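Local coordinates for protein mitochondrial enolase superfamily member 1 (Homo sapiens, PDB 4A35) that catalyses the magnesium-dependent dehydration of L-fuconate to 2-keto-3-deoxy-L-fuconate, a step in the breakdown of L-fucose, at residues Arg13-Pro18 / Val424-Tyr429; Asp34-Val40 / Cys53-Leu59; Ala72-His76 / Gln95-Asp99; His113-Ala117 / Cys331-Ser335; Glu394-Tyr398 / Thr417-Ser423. All blocks are in the same frame, centred on the assembly; numbering follows the deposited sequence. Where two conformers were deposited one is given.

Interaction 1 (Arg13-Pro18 / Val424-Tyr429); sequences RDVRFP and VKKHQY. With EDO (1,2-ethanediol), chain D.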
# COMPACT_ATOMS: atom_id res chain seq x y z
N ARG A 13 -8.45 5.25 20.13
CA ARG A 13 -7.54 6.18 20.76
C ARG A 13 -6.12 5.98 20.26
O ARG A 13 -5.69 4.87 19.97
CB ARG A 13 -7.63 6.04 22.30
CG ARG A 13 -9.00 6.55 22.89
CD ARG A 13 -9.11 6.18 24.35
NE ARG A 13 -9.38 4.73 24.47
CZ ARG A 13 -9.56 4.07 25.61
NH1 ARG A 13 -9.42 4.70 26.78
NH2 ARG A 13 -9.83 2.76 25.59
N ASP A 14 -5.39 7.08 20.19
CA ASP A 14 -3.99 7.18 19.76
C ASP A 14 -3.13 6.96 21.01
O ASP A 14 -3.13 7.82 21.89
CB ASP A 14 -3.79 8.59 19.15
CG ASP A 14 -2.45 8.84 18.51
OD1 ASP A 14 -1.48 8.10 18.83
OD2 ASP A 14 -2.35 9.83 17.72
N VAL A 15 -2.47 5.78 21.14
CA VAL A 15 -1.66 5.43 22.33
C VAL A 15 -0.20 5.35 21.92
O VAL A 15 0.11 4.64 20.97
CB VAL A 15 -2.15 4.10 22.99
CG1 VAL A 15 -1.46 3.84 24.32
CG2 VAL A 15 -3.67 4.12 23.18
N ARG A 16 0.70 6.09 22.59
CA ARG A 16 2.09 6.10 22.16
C ARG A 16 3.02 5.93 23.31
O ARG A 16 2.84 6.53 24.36
CB ARG A 16 2.42 7.44 21.42
CG ARG A 16 1.52 7.71 20.19
CD ARG A 16 1.96 8.97 19.44
NE ARG A 16 0.94 9.32 18.45
CZ ARG A 16 1.12 10.16 17.44
NH1 ARG A 16 2.30 10.73 17.24
NH2 ARG A 16 0.13 10.41 16.61
N PHE A 17 4.00 5.04 23.11
CA PHE A 17 5.02 4.79 24.11
C PHE A 17 6.31 5.46 23.63
O PHE A 17 6.75 5.25 22.49
CB PHE A 17 5.17 3.28 24.43
CG PHE A 17 3.87 2.67 24.93
CD1 PHE A 17 3.55 2.69 26.29
CD2 PHE A 17 2.94 2.13 24.04
CE1 PHE A 17 2.32 2.19 26.76
CE2 PHE A 17 1.70 1.63 24.50
CZ PHE A 17 1.40 1.67 25.85
N PRO A 18 7.01 6.17 24.56
CA PRO A 18 8.24 6.90 24.16
C PRO A 18 9.49 6.00 24.11
O PRO A 18 10.51 6.27 24.73
CB PRO A 18 8.35 7.99 25.21
CG PRO A 18 7.70 7.35 26.48
CD PRO A 18 6.56 6.53 25.93
N VAL A 424 -3.42 2.98 28.98
CA VAL A 424 -3.93 3.71 27.80
C VAL A 424 -4.03 5.23 28.09
O VAL A 424 -3.47 6.06 27.35
CB VAL A 424 -5.31 3.13 27.39
CG1 VAL A 424 -5.99 4.00 26.33
CG2 VAL A 424 -5.16 1.69 26.91
N LYS A 425 -4.66 5.56 29.21
CA LYS A 425 -4.86 6.97 29.59
C LYS A 425 -3.55 7.73 29.80
O LYS A 425 -3.46 8.88 29.34
CB LYS A 425 -5.74 7.05 30.86
CG LYS A 425 -7.14 6.53 30.54
CD LYS A 425 -8.10 6.54 31.70
CE LYS A 425 -9.44 5.99 31.23
NZ LYS A 425 -10.10 6.88 30.21
N LYS A 426 -2.54 7.11 30.44
CA LYS A 426 -1.25 7.80 30.69
C LYS A 426 -0.49 8.06 29.38
O LYS A 426 0.27 9.02 29.28
CB LYS A 426 -0.33 6.96 31.61
CG LYS A 426 -0.41 7.30 33.10
CD LYS A 426 0.58 6.44 33.89
CE LYS A 426 0.67 6.84 35.34
NZ LYS A 426 1.62 5.98 36.09
N HIS A 427 -0.69 7.15 28.40
CA HIS A 427 0.08 7.19 27.13
C HIS A 427 -0.70 7.70 25.89
O HIS A 427 -0.14 7.76 24.77
CB HIS A 427 0.64 5.77 26.88
CG HIS A 427 1.65 5.38 27.90
ND1 HIS A 427 1.28 4.69 29.07
CD2 HIS A 427 2.98 5.66 27.95
CE1 HIS A 427 2.40 4.55 29.77
NE2 HIS A 427 3.45 5.09 29.13
N GLN A 428 -1.95 8.16 26.11
CA GLN A 428 -2.76 8.72 25.05
C GLN A 428 -2.09 10.00 24.51
O GLN A 428 -1.57 10.82 25.28
CB GLN A 428 -4.14 9.03 25.57
CG GLN A 428 -5.18 9.13 24.51
CD GLN A 428 -6.57 9.08 25.06
OE1 GLN A 428 -6.82 8.70 26.24
NE2 GLN A 428 -7.51 9.39 24.18
N TYR A 429 -1.97 10.06 23.19
CA TYR A 429 -1.35 11.18 22.51
C TYR A 429 -2.44 12.12 21.90
O TYR A 429 -3.29 11.64 21.14
CB TYR A 429 -0.35 10.70 21.44
CG TYR A 429 0.34 11.87 20.78
CD1 TYR A 429 1.48 12.43 21.34
CD2 TYR A 429 -0.18 12.46 19.62
CE1 TYR A 429 2.07 13.58 20.79
CE2 TYR A 429 0.43 13.57 19.04
CZ TYR A 429 1.54 14.15 19.65
OH TYR A 429 2.15 15.27 19.13
C1 EDO D . 4.94 11.54 19.75
O1 EDO D . 4.77 10.53 18.74
C2 EDO D . 5.00 12.98 19.13
O2 EDO D . 5.59 12.97 17.83
O HOH W 1 -9.11 7.59 27.47
O HOH W 2 -3.98 11.77 18.08
O HOH W 3 -6.83 9.47 21.19
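This is a strand-to-helix-end contact, held by one backbone bridge. It joins the edge strand 7-16 of the N-terminal three-stranded sheet to the end of helix 421-427, near the C-terminus of the chain. Val15 and Gln428 pair across the bridge, with CA atoms 4.4 Å apart. Two backbone hydrogen bonds flank them: Arg16 N to His427 O, 2.9 Å, and Tyr429 N to Asp14 O, 2.8 Å. Gln428 has just left the helix, so the chain here is extended enough to pair with a strand.

Asp14 and Arg16 form a salt bridge within their strand, NE of Arg16 lying 2.7 Å from OD1 of Asp14. Arg16 also pairs with Glu64 of helix 63-73. Its guanidinium lies flat on the Tyr429 ring, an off-centre cation-pi stack with Arg16 CZ 4.0 Å from the ring centroid. Phe17 CD1 lies 3.4 Å from His427 CD2, the two rings meeting obliquely. Val15 CG2 touches Val424 CG1 at 3.9 Å.

At the other end Arg13 and Lys425 bring like charges close, NH1 to NZ 4.1 Å. Water 1 accepts from both and donates to Gln428 OE1, and Glu421 forms a salt bridge with Arg13. The chemistry is thus divided: backbone bonds hold the bridge, Asp14 and Glu64 pair with Arg16, Glu421 pairs with Arg13, and a water links the two cations Arg13 and Lys425.

Interaction 2 (Asp34-Val40 / Cys53-Leu59); sequences DYSAAYV and CGITFTL. With EDO (1,2-ethanediol), chain F.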
# COMPACT_ATOMS: atom_id res chain seq x y z
N ASP A 34 8.82 5.27 18.24
CA ASP A 34 8.02 5.37 19.45
C ASP A 34 6.91 4.35 19.24
O ASP A 34 5.91 4.62 18.54
CB ASP A 34 7.48 6.81 19.64
CG ASP A 34 8.56 7.80 20.03
OD1 ASP A 34 9.37 7.46 20.89
OD2 ASP A 34 8.56 8.94 19.47
N TYR A 35 7.09 3.15 19.79
CA TYR A 35 6.11 2.07 19.64
C TYR A 35 4.74 2.57 20.07
O TYR A 35 4.53 3.01 21.21
CB TYR A 35 6.54 0.88 20.50
CG TYR A 35 7.70 0.08 19.96
CD1 TYR A 35 8.39 0.48 18.81
CD2 TYR A 35 8.13 -1.08 20.60
CE1 TYR A 35 9.47 -0.26 18.31
CE2 TYR A 35 9.18 -1.85 20.08
CZ TYR A 35 9.81 -1.46 18.91
OH TYR A 35 10.86 -2.21 18.42
N SER A 36 3.79 2.46 19.16
CA SER A 36 2.45 3.01 19.35
C SER A 36 1.36 2.11 18.80
O SER A 36 1.64 1.16 18.04
CB SER A 36 2.37 4.37 18.65
OG SER A 36 3.33 5.25 19.20
N ALA A 37 0.10 2.47 19.12
CA ALA A 37 -1.02 1.72 18.59
C ALA A 37 -2.27 2.56 18.49
O ALA A 37 -2.49 3.48 19.30
CB ALA A 37 -1.32 0.50 19.51
N ALA A 38 -3.09 2.25 17.48
CA ALA A 38 -4.48 2.75 17.44
C ALA A 38 -5.27 1.69 18.24
O ALA A 38 -5.29 0.51 17.85
CB ALA A 38 -4.97 2.87 15.99
N TYR A 39 -5.79 2.07 19.40
CA TYR A 39 -6.47 1.11 20.30
C TYR A 39 -7.95 1.27 20.16
O TYR A 39 -8.49 2.36 20.45
CB TYR A 39 -6.04 1.34 21.75
CG TYR A 39 -6.66 0.36 22.73
CD1 TYR A 39 -6.43 -1.01 22.61
CD2 TYR A 39 -7.42 0.81 23.80
CE1 TYR A 39 -6.96 -1.92 23.52
CE2 TYR A 39 -7.99 -0.09 24.72
CZ TYR A 39 -7.71 -1.46 24.59
OH TYR A 39 -8.23 -2.37 25.49
N VAL A 40 -8.62 0.18 19.73
CA VAL A 40 -10.04 0.13 19.47
C VAL A 40 -10.78 -0.64 20.55
O VAL A 40 -10.38 -1.76 20.88
CB VAL A 40 -10.29 -0.51 18.07
CG1 VAL A 40 -11.80 -0.63 17.78
CG2 VAL A 40 -9.57 0.26 16.96
N CYS A 53 -11.61 -5.63 22.16
CA CYS A 53 -10.47 -4.73 22.08
C CYS A 53 -9.62 -5.07 20.85
O CYS A 53 -9.40 -6.24 20.53
CB CYS A 53 -9.65 -4.80 23.36
SG CYS A 53 -10.63 -4.56 24.87
N GLY A 54 -9.11 -4.05 20.20
CA GLY A 54 -8.32 -4.27 19.00
C GLY A 54 -7.20 -3.27 18.93
O GLY A 54 -7.30 -2.16 19.47
N ILE A 55 -6.12 -3.67 18.27
CA ILE A 55 -4.96 -2.82 18.03
C ILE A 55 -4.44 -3.00 16.61
O ILE A 55 -4.69 -4.00 15.92
CB ILE A 55 -3.79 -3.14 19.04
CG1 ILE A 55 -3.29 -4.63 18.89
CG2 ILE A 55 -4.09 -2.74 20.50
CD1 ILE A 55 -1.89 -4.96 19.51
N THR A 56 -3.67 -1.99 16.20
CA THR A 56 -2.77 -2.01 15.07
C THR A 56 -1.54 -1.26 15.55
O THR A 56 -1.67 -0.30 16.29
CB THR A 56 -3.32 -1.57 13.73
OG1 THR A 56 -2.34 -2.02 12.75
CG2 THR A 56 -3.51 -0.05 13.61
N PHE A 57 -0.37 -1.69 15.12
CA PHE A 57 0.90 -1.14 15.60
C PHE A 57 1.52 -0.12 14.63
O PHE A 57 1.54 -0.33 13.40
CB PHE A 57 1.86 -2.31 15.78
CG PHE A 57 3.31 -1.96 16.05
CD1 PHE A 57 3.67 -1.25 17.20
CD2 PHE A 57 4.30 -2.33 15.14
CE1 PHE A 57 5.02 -0.96 17.46
CE2 PHE A 57 5.65 -2.01 15.39
CZ PHE A 57 6.00 -1.31 16.55
N THR A 58 2.06 0.95 15.20
CA THR A 58 2.75 2.00 14.44
C THR A 58 4.05 2.39 15.18
O THR A 58 4.26 1.98 16.32
CB THR A 58 1.90 3.27 14.17
OG1 THR A 58 1.87 4.02 15.39
CG2 THR A 58 0.47 2.97 13.61
N LEU A 59 4.82 3.29 14.56
CA LEU A 59 6.06 3.79 15.14
C LEU A 59 5.93 5.22 15.72
O LEU A 59 6.94 5.84 16.02
CB LEU A 59 7.18 3.75 14.11
CG LEU A 59 7.51 2.37 13.53
CD1 LEU A 59 8.79 2.44 12.67
CD2 LEU A 59 7.59 1.31 14.64
C1 EDO F . 9.56 11.03 22.04
O1 EDO F . 9.29 11.09 20.66
C2 EDO F . 10.02 12.43 22.46
O2 EDO F . 8.96 13.34 22.14
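Strands 36-44 and 52-58 form an antiparallel beta hairpin in the N-terminal domain of this mandelate racemase/muconate lactonizing enzyme family member. The axes of the short strands 36-40 and 53-58 make an angle of 155° and approach to 4.5 Å. Ser36-Thr58 and Val40-Gly54 are hydrogen-bonded pairs; Ala37-Phe57 is a non-hydrogen-bonded pair. Val40 N to Gly54 O is 2.7 Å.

Side chains alternate between two faces. Ser36, Ala38, Val40, Thr56 and Thr58 share one, which helices 63-73 and 110-131 cover. Ala37, Tyr39, Ile55 and Phe57 share the other. Tyr39 and Phe57 both have chi1 t, and their rings lean toward the opposing strand. Tyr39 CD1 reaches Ile55 CG2 at 3.6 Å, while the p rotamer of Ile55 carries its far end away. The Tyr39 hydroxyl bonds to Met419. Thr58, also p, bonds through OG1 to Thr63.

Tyr35, which probably binds substrate, as in related enzymes, is m at chi1. It receives the edge of Phe57 on its ring face, T-shaped, with centroids 5.3 Å apart and planes at 84°. Trp104 of the second subunit meets the Phe57 ring. Cys53 SG makes an oblique sulfur-aromatic contact with Tyr39, 5.4 Å from the ring centroid.

Interaction 3 (Ala72-His76 / Gln95-Asp99); sequences ALAHH and QLTSD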
# COMPACT_ATOMS: atom_id res chain seq x y z
N ALA A 72 -13.41 6.32 9.81
CA ALA A 72 -14.04 6.16 8.49
C ALA A 72 -14.67 4.78 8.34
O ALA A 72 -15.68 4.65 7.63
CB ALA A 72 -13.00 6.40 7.37
N LEU A 73 -14.10 3.76 8.99
CA LEU A 73 -14.66 2.41 8.86
C LEU A 73 -15.75 2.10 9.85
O LEU A 73 -16.50 1.13 9.65
CB LEU A 73 -13.53 1.37 9.06
CG LEU A 73 -12.51 1.27 7.92
CD1 LEU A 73 -11.22 0.58 8.40
CD2 LEU A 73 -13.12 0.60 6.69
N ALA A 74 -15.80 2.85 10.96
CA ALA A 74 -16.69 2.58 12.11
C ALA A 74 -18.18 2.32 11.74
O ALA A 74 -18.79 1.42 12.34
CB ALA A 74 -16.62 3.70 13.15
N HIS A 75 -18.74 3.07 10.77
CA HIS A 75 -20.17 2.91 10.40
C HIS A 75 -20.49 1.44 9.90
O HIS A 75 -21.64 1.00 10.01
CB HIS A 75 -20.60 3.96 9.37
CG HIS A 75 -19.99 3.72 8.02
ND1 HIS A 75 -20.70 3.06 7.02
CD2 HIS A 75 -18.76 4.04 7.54
CE1 HIS A 75 -19.88 3.01 5.97
NE2 HIS A 75 -18.72 3.60 6.23
N HIS A 76 -19.46 0.71 9.38
CA HIS A 76 -19.62 -0.70 8.92
C HIS A 76 -19.83 -1.67 10.08
O HIS A 76 -20.43 -2.73 9.87
CB HIS A 76 -18.40 -1.21 8.11
CG HIS A 76 -18.24 -0.59 6.75
ND1 HIS A 76 -19.27 -0.61 5.80
CD2 HIS A 76 -17.20 0.11 6.23
CE1 HIS A 76 -18.80 0.04 4.74
NE2 HIS A 76 -17.54 0.43 4.94
N GLN A 95 -16.67 -5.99 2.89
CA GLN A 95 -17.23 -4.63 3.02
C GLN A 95 -16.19 -3.64 3.59
O GLN A 95 -16.07 -2.51 3.07
CB GLN A 95 -18.51 -4.62 3.85
CG GLN A 95 -19.14 -3.24 3.96
CD GLN A 95 -19.52 -2.52 2.66
OE1 GLN A 95 -18.67 -1.89 1.93
NE2 GLN A 95 -20.85 -2.37 2.51
N LEU A 96 -15.37 -4.08 4.56
CA LEU A 96 -14.31 -3.24 5.12
C LEU A 96 -13.18 -2.97 4.11
O LEU A 96 -12.66 -1.85 4.08
CB LEU A 96 -13.68 -3.86 6.36
CG LEU A 96 -14.54 -3.94 7.63
CD1 LEU A 96 -13.67 -4.27 8.84
CD2 LEU A 96 -15.28 -2.64 7.90
N THR A 97 -12.75 -4.03 3.37
CA THR A 97 -11.55 -3.96 2.51
C THR A 97 -11.85 -3.58 1.03
O THR A 97 -10.90 -3.26 0.29
CB THR A 97 -10.81 -5.33 2.54
OG1 THR A 97 -11.71 -6.31 2.05
CG2 THR A 97 -10.25 -5.70 3.91
N SER A 98 -13.13 -3.72 0.60
CA SER A 98 -13.53 -3.36 -0.76
C SER A 98 -14.72 -2.40 -0.71
O SER A 98 -15.64 -2.49 -1.53
CB SER A 98 -13.83 -4.59 -1.60
OG SER A 98 -13.75 -4.26 -2.98
N ASP A 99 -14.69 -1.44 0.24
CA ASP A 99 -15.72 -0.37 0.30
C ASP A 99 -15.59 0.41 -1.06
O ASP A 99 -14.48 0.75 -1.42
CB ASP A 99 -15.43 0.52 1.52
CG ASP A 99 -16.35 1.73 1.64
OD1 ASP A 99 -16.26 2.61 0.78
OD2 ASP A 99 -17.08 1.83 2.64
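Segment 72-76 carries on from helix 63-73, and residues 74-76 keep helical backbone angles without the regular bonds. His76 N still bonds to Leu73 O at 3.0 Å. Segment 95-99 closes helix 89-97, and Ser98 is the first residue to leave helical geometry. The backbones stay well apart: the nearest CA atoms, of Leu73 and Leu96, are 6.8 Å from each other.

Side chains fill the gap. His76 points toward segment 95-99 and gives up the most surface. Its CB lies 3.4 Å from Leu96 CD2, and its ND1 is 3.2 Å from Gln95 CG. Leu73 CD2 meets Leu96 CD2 at 4.1 Å. Both leucines also pack on helix 110-131, so three helices of the N-terminal domain converge here.

The polar link is a histidine-carboxylate hydrogen bond, His76 NE2 to Asp99 OD2, 2.7 Å. Asp99 OD1 accepts from the backbone N atoms of Gln101 and Leu102. One carboxylate therefore ties the turn after helix 89-97 to His76, just past helix 63-73.

Interaction 4 (His113-Ala117 / Cys331-Ser335); sequences HLATA and CRLGS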
# COMPACT_ATOMS: atom_id res chain seq x y z
N HIS A 113 -5.67 -0.42 5.54
CA HIS A 113 -5.58 -1.84 5.94
C HIS A 113 -5.17 -1.98 7.41
O HIS A 113 -5.69 -2.87 8.12
CB HIS A 113 -4.67 -2.63 5.02
CG HIS A 113 -5.16 -4.03 4.77
ND1 HIS A 113 -6.46 -4.28 4.37
CD2 HIS A 113 -4.45 -5.19 4.73
CE1 HIS A 113 -6.54 -5.60 4.25
NE2 HIS A 113 -5.33 -6.18 4.39
N LEU A 114 -4.26 -1.11 7.89
CA LEU A 114 -3.90 -1.08 9.32
C LEU A 114 -5.16 -0.81 10.17
O LEU A 114 -5.44 -1.54 11.14
CB LEU A 114 -2.86 0.02 9.57
CG LEU A 114 -1.47 -0.22 8.90
CD1 LEU A 114 -0.52 0.86 9.30
CD2 LEU A 114 -0.85 -1.58 9.37
N ALA A 115 -5.98 0.18 9.73
CA ALA A 115 -7.22 0.49 10.40
C ALA A 115 -8.19 -0.70 10.36
O ALA A 115 -8.84 -1.00 11.35
CB ALA A 115 -7.87 1.73 9.79
N THR A 116 -8.32 -1.35 9.19
CA THR A 116 -9.16 -2.53 9.03
C THR A 116 -8.71 -3.64 10.02
O THR A 116 -9.56 -4.28 10.70
CB THR A 116 -9.09 -3.07 7.57
OG1 THR A 116 -9.61 -2.08 6.67
CG2 THR A 116 -9.85 -4.39 7.41
N ALA A 117 -7.36 -3.84 10.16
CA ALA A 117 -6.85 -4.88 11.06
C ALA A 117 -7.23 -4.55 12.52
O ALA A 117 -7.67 -5.46 13.24
CB ALA A 117 -5.31 -5.03 10.94
N CYS A 331 -1.05 -7.51 12.72
CA CYS A 331 -1.66 -6.15 12.59
C CYS A 331 -1.38 -5.41 11.23
O CYS A 331 -1.94 -4.33 11.02
CB CYS A 331 -1.22 -5.29 13.77
SG CYS A 331 -1.89 -5.88 15.35
N ARG A 332 -0.57 -5.98 10.34
CA ARG A 332 -0.27 -5.47 9.01
C ARG A 332 -1.30 -6.04 8.01
O ARG A 332 -1.81 -5.33 7.17
CB ARG A 332 1.16 -5.90 8.59
CG ARG A 332 1.54 -5.41 7.12
CD ARG A 332 1.51 -3.89 6.95
NE ARG A 332 2.42 -3.24 7.91
CZ ARG A 332 2.76 -1.96 7.88
NH1 ARG A 332 2.27 -1.15 6.93
NH2 ARG A 332 3.61 -1.46 8.78
N LEU A 333 -1.53 -7.36 8.10
CA LEU A 333 -2.54 -8.02 7.25
C LEU A 333 -3.94 -7.75 7.81
O LEU A 333 -4.08 -7.20 8.93
CB LEU A 333 -2.27 -9.55 7.21
CG LEU A 333 -0.94 -9.97 6.53
CD1 LEU A 333 -0.80 -11.51 6.60
CD2 LEU A 333 -0.90 -9.60 5.00
N GLY A 334 -4.95 -8.16 7.06
CA GLY A 334 -6.35 -7.97 7.42
C GLY A 334 -6.81 -8.88 8.57
O GLY A 334 -7.65 -9.75 8.37
N SER A 335 -6.19 -8.70 9.78
CA SER A 335 -6.51 -9.37 11.04
C SER A 335 -6.43 -10.93 10.92
O SER A 335 -5.70 -11.45 10.09
CB SER A 335 -7.88 -8.88 11.54
OG SER A 335 -8.28 -9.39 12.81
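Here the N-terminal domain meets the C-terminal barrel domain, the two-domain plan of the enolase superfamily. Helix 110-131 packs on the loop that follows barrel strand 325-326 and leads into helix 335-348.

Van der Waals contacts hold the pair. Ala117 points toward the loop, with its CB 3.4 Å from Cys331 O and 3.2 Å from Leu333 O. The small side chain lets the backbones approach, Ala117 and Ser335 having CA atoms 4.5 Å apart. Leu114 CD2 touches Cys331 O at 3.4 Å and lies over one face of the Arg332 guanidinium.

No hydrogen bond crosses between the two segments. Polar groups find partners around them instead. Glu338 accepts from both His113 NE2 and Gly334 N, and so bridges helix and loop. Ser335 OG bonds to Asn121. Arg332 reaches the second subunit, bonding to Trp104 O and making a cation-pi contact with the ring of Trp104 there.

Gly334 is the centre of an inverse gamma turn, closed by the 2.7 Å hydrogen bond from Ser335 N to Leu333 O.

Interaction 5 (Glu394-Tyr398 / Thr417-Ser423); sequences EHFKY and TEMKEES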
# COMPACT_ATOMS: atom_id res chain seq x y z
N GLU A 394 3.65 -5.21 30.22
CA GLU A 394 3.02 -4.74 31.47
C GLU A 394 1.76 -3.85 31.18
O GLU A 394 0.97 -3.63 32.10
CB GLU A 394 4.04 -3.97 32.37
CG GLU A 394 4.60 -2.66 31.81
CD GLU A 394 5.77 -2.76 30.83
OE1 GLU A 394 6.05 -3.87 30.34
OE2 GLU A 394 6.43 -1.72 30.59
N HIS A 395 1.58 -3.40 29.92
CA HIS A 395 0.43 -2.55 29.57
C HIS A 395 -0.76 -3.37 29.07
O HIS A 395 -1.83 -2.80 28.83
CB HIS A 395 0.82 -1.47 28.55
CG HIS A 395 1.95 -0.60 29.02
ND1 HIS A 395 1.84 0.16 30.16
CD2 HIS A 395 3.20 -0.45 28.52
CE1 HIS A 395 3.00 0.78 30.31
NE2 HIS A 395 3.84 0.48 29.33
N PHE A 396 -0.59 -4.70 28.95
CA PHE A 396 -1.65 -5.61 28.52
C PHE A 396 -2.23 -6.32 29.75
O PHE A 396 -1.50 -6.73 30.65
CB PHE A 396 -1.11 -6.62 27.47
CG PHE A 396 -0.92 -5.91 26.15
CD1 PHE A 396 0.21 -5.11 25.93
CD2 PHE A 396 -1.94 -5.87 25.20
CE1 PHE A 396 0.34 -4.37 24.74
CE2 PHE A 396 -1.82 -5.11 24.01
CZ PHE A 396 -0.68 -4.37 23.80
N LYS A 397 -3.55 -6.50 29.73
CA LYS A 397 -4.29 -7.22 30.78
C LYS A 397 -3.86 -8.73 30.77
O LYS A 397 -3.79 -9.38 31.82
CB LYS A 397 -5.80 -7.04 30.56
CG LYS A 397 -6.65 -7.85 31.58
CD LYS A 397 -8.17 -7.60 31.52
CE LYS A 397 -8.87 -8.40 32.64
NZ LYS A 397 -10.31 -8.02 32.70
N TYR A 398 -3.63 -9.28 29.57
CA TYR A 398 -3.25 -10.70 29.37
C TYR A 398 -1.86 -10.76 28.72
O TYR A 398 -1.75 -11.03 27.53
CB TYR A 398 -4.31 -11.38 28.49
CG TYR A 398 -5.71 -11.23 29.03
CD1 TYR A 398 -6.14 -11.96 30.14
CD2 TYR A 398 -6.60 -10.29 28.48
CE1 TYR A 398 -7.44 -11.82 30.65
CE2 TYR A 398 -7.89 -10.14 28.97
CZ TYR A 398 -8.32 -10.93 30.04
OH TYR A 398 -9.60 -10.83 30.55
N THR A 417 -5.73 -8.82 23.28
CA THR A 417 -5.62 -7.43 22.75
C THR A 417 -5.88 -6.38 23.86
O THR A 417 -5.55 -5.20 23.68
CB THR A 417 -6.70 -7.20 21.66
OG1 THR A 417 -7.89 -7.78 22.18
CG2 THR A 417 -6.37 -7.88 20.32
N GLU A 418 -6.59 -6.77 24.92
CA GLU A 418 -7.03 -5.83 25.93
C GLU A 418 -5.88 -5.12 26.66
O GLU A 418 -4.97 -5.77 27.18
CB GLU A 418 -7.96 -6.50 26.96
CG GLU A 418 -8.61 -5.48 27.88
CD GLU A 418 -9.81 -6.06 28.59
OE1 GLU A 418 -10.21 -7.20 28.27
OE2 GLU A 418 -10.28 -5.40 29.54
N MET A 419 -5.93 -3.76 26.66
CA MET A 419 -4.90 -3.01 27.36
C MET A 419 -5.43 -2.54 28.69
O MET A 419 -6.63 -2.36 28.86
CB MET A 419 -4.40 -1.83 26.51
CG MET A 419 -3.71 -2.32 25.24
SD MET A 419 -3.03 -0.96 24.21
CE MET A 419 -1.49 -0.56 25.18
N LYS A 420 -4.51 -2.29 29.61
CA LYS A 420 -4.83 -1.73 30.91
C LYS A 420 -5.29 -0.26 30.70
O LYS A 420 -4.57 0.53 30.09
CB LYS A 420 -3.62 -1.81 31.86
CG LYS A 420 -3.28 -3.23 32.30
CD LYS A 420 -2.09 -3.23 33.21
CE LYS A 420 -1.66 -4.66 33.53
NZ LYS A 420 -0.37 -4.66 34.25
N GLU A 421 -6.52 0.07 31.16
CA GLU A 421 -7.03 1.43 30.96
C GLU A 421 -6.12 2.49 31.58
O GLU A 421 -5.97 3.53 30.95
CB GLU A 421 -8.50 1.58 31.39
CG GLU A 421 -9.43 1.00 30.32
CD GLU A 421 -9.51 1.79 29.02
OE1 GLU A 421 -9.56 3.04 29.09
OE2 GLU A 421 -9.53 1.17 27.93
N GLU A 422 -5.48 2.24 32.76
CA GLU A 422 -4.52 3.19 33.35
C GLU A 422 -3.33 3.44 32.35
O GLU A 422 -2.98 4.61 32.11
CB GLU A 422 -4.00 2.70 34.73
N SER A 423 -2.79 2.37 31.73
CA SER A 423 -1.73 2.46 30.70
C SER A 423 -2.20 3.26 29.49
O SER A 423 -1.47 4.13 29.01
CB SER A 423 -1.28 1.07 30.24
OG SER A 423 -0.65 0.42 31.32
O HOH W 4 0.67 -7.10 32.37
O HOH W 5 -11.26 -8.82 29.98
O HOH W 6 -4.08 -8.36 26.85
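A single backbone bridge lies in the C-terminal part of the chain, beside the N-terminal sheet. It joins segment 394-398, which leaves a 3-10 turn, to segment 417-423, which leads into helix 421-427. The CA atoms of Phe396 and Met419 are 4.3 Å apart. Backbone hydrogen bonds flank this pair: Lys420 N to His395 O, 2.8 Å, and Lys397 N to Glu418 O, 3.0 Å.

Met419 CG sits over the Phe396 ring, a CH-pi contact 4.0 Å from the centroid, and its sulfur makes an oblique Met-aromatic contact. Lys420, at the N-cap position, sends NZ to Glu394 O at 2.7 Å. His395 ND1 and Ser423 OG share a hydrogen bond of 2.8 Å. Water 5 links Lys397 NZ, Tyr398 OH and Glu418 OE1, while Lys129 forms a salt bridge with Glu418.

Tyr39 of strand 36-44 touches Glu418 and bonds to Met419 N. Helix 362-377 flanks Phe396 and Thr417. The His395 ring stacks on Phe17, just beyond strand 7-16, and meets His427 of helix 421-427 edge-to-face.

Interactions 2, 3 and 4 are buried; interactions 1 and 5 are partly exposed and carry the ordered waters described. Interaction 2 touches 1, 4 and 5. Its strand 36-44 pairs with strand 7-16 of interaction 1, through Val15 O to Ala37 N, 2.9 Å. Interactions 1 and 5 share helix 421-427, and Arg13 NH1 to Glu421 OE1, 2.8 Å, is a salt bridge between them. Extended antiparallel pairing in 2 gives way to single bridges in 1 and 5. Interaction 3 adds one His-carboxylate bond to leucine packing; interaction 4 packs helix side chains on loop backbone with no hydrogen bond across. They meet through Leu73 and Thr97 against helix 110-131. All three buried contacts reach the second subunit.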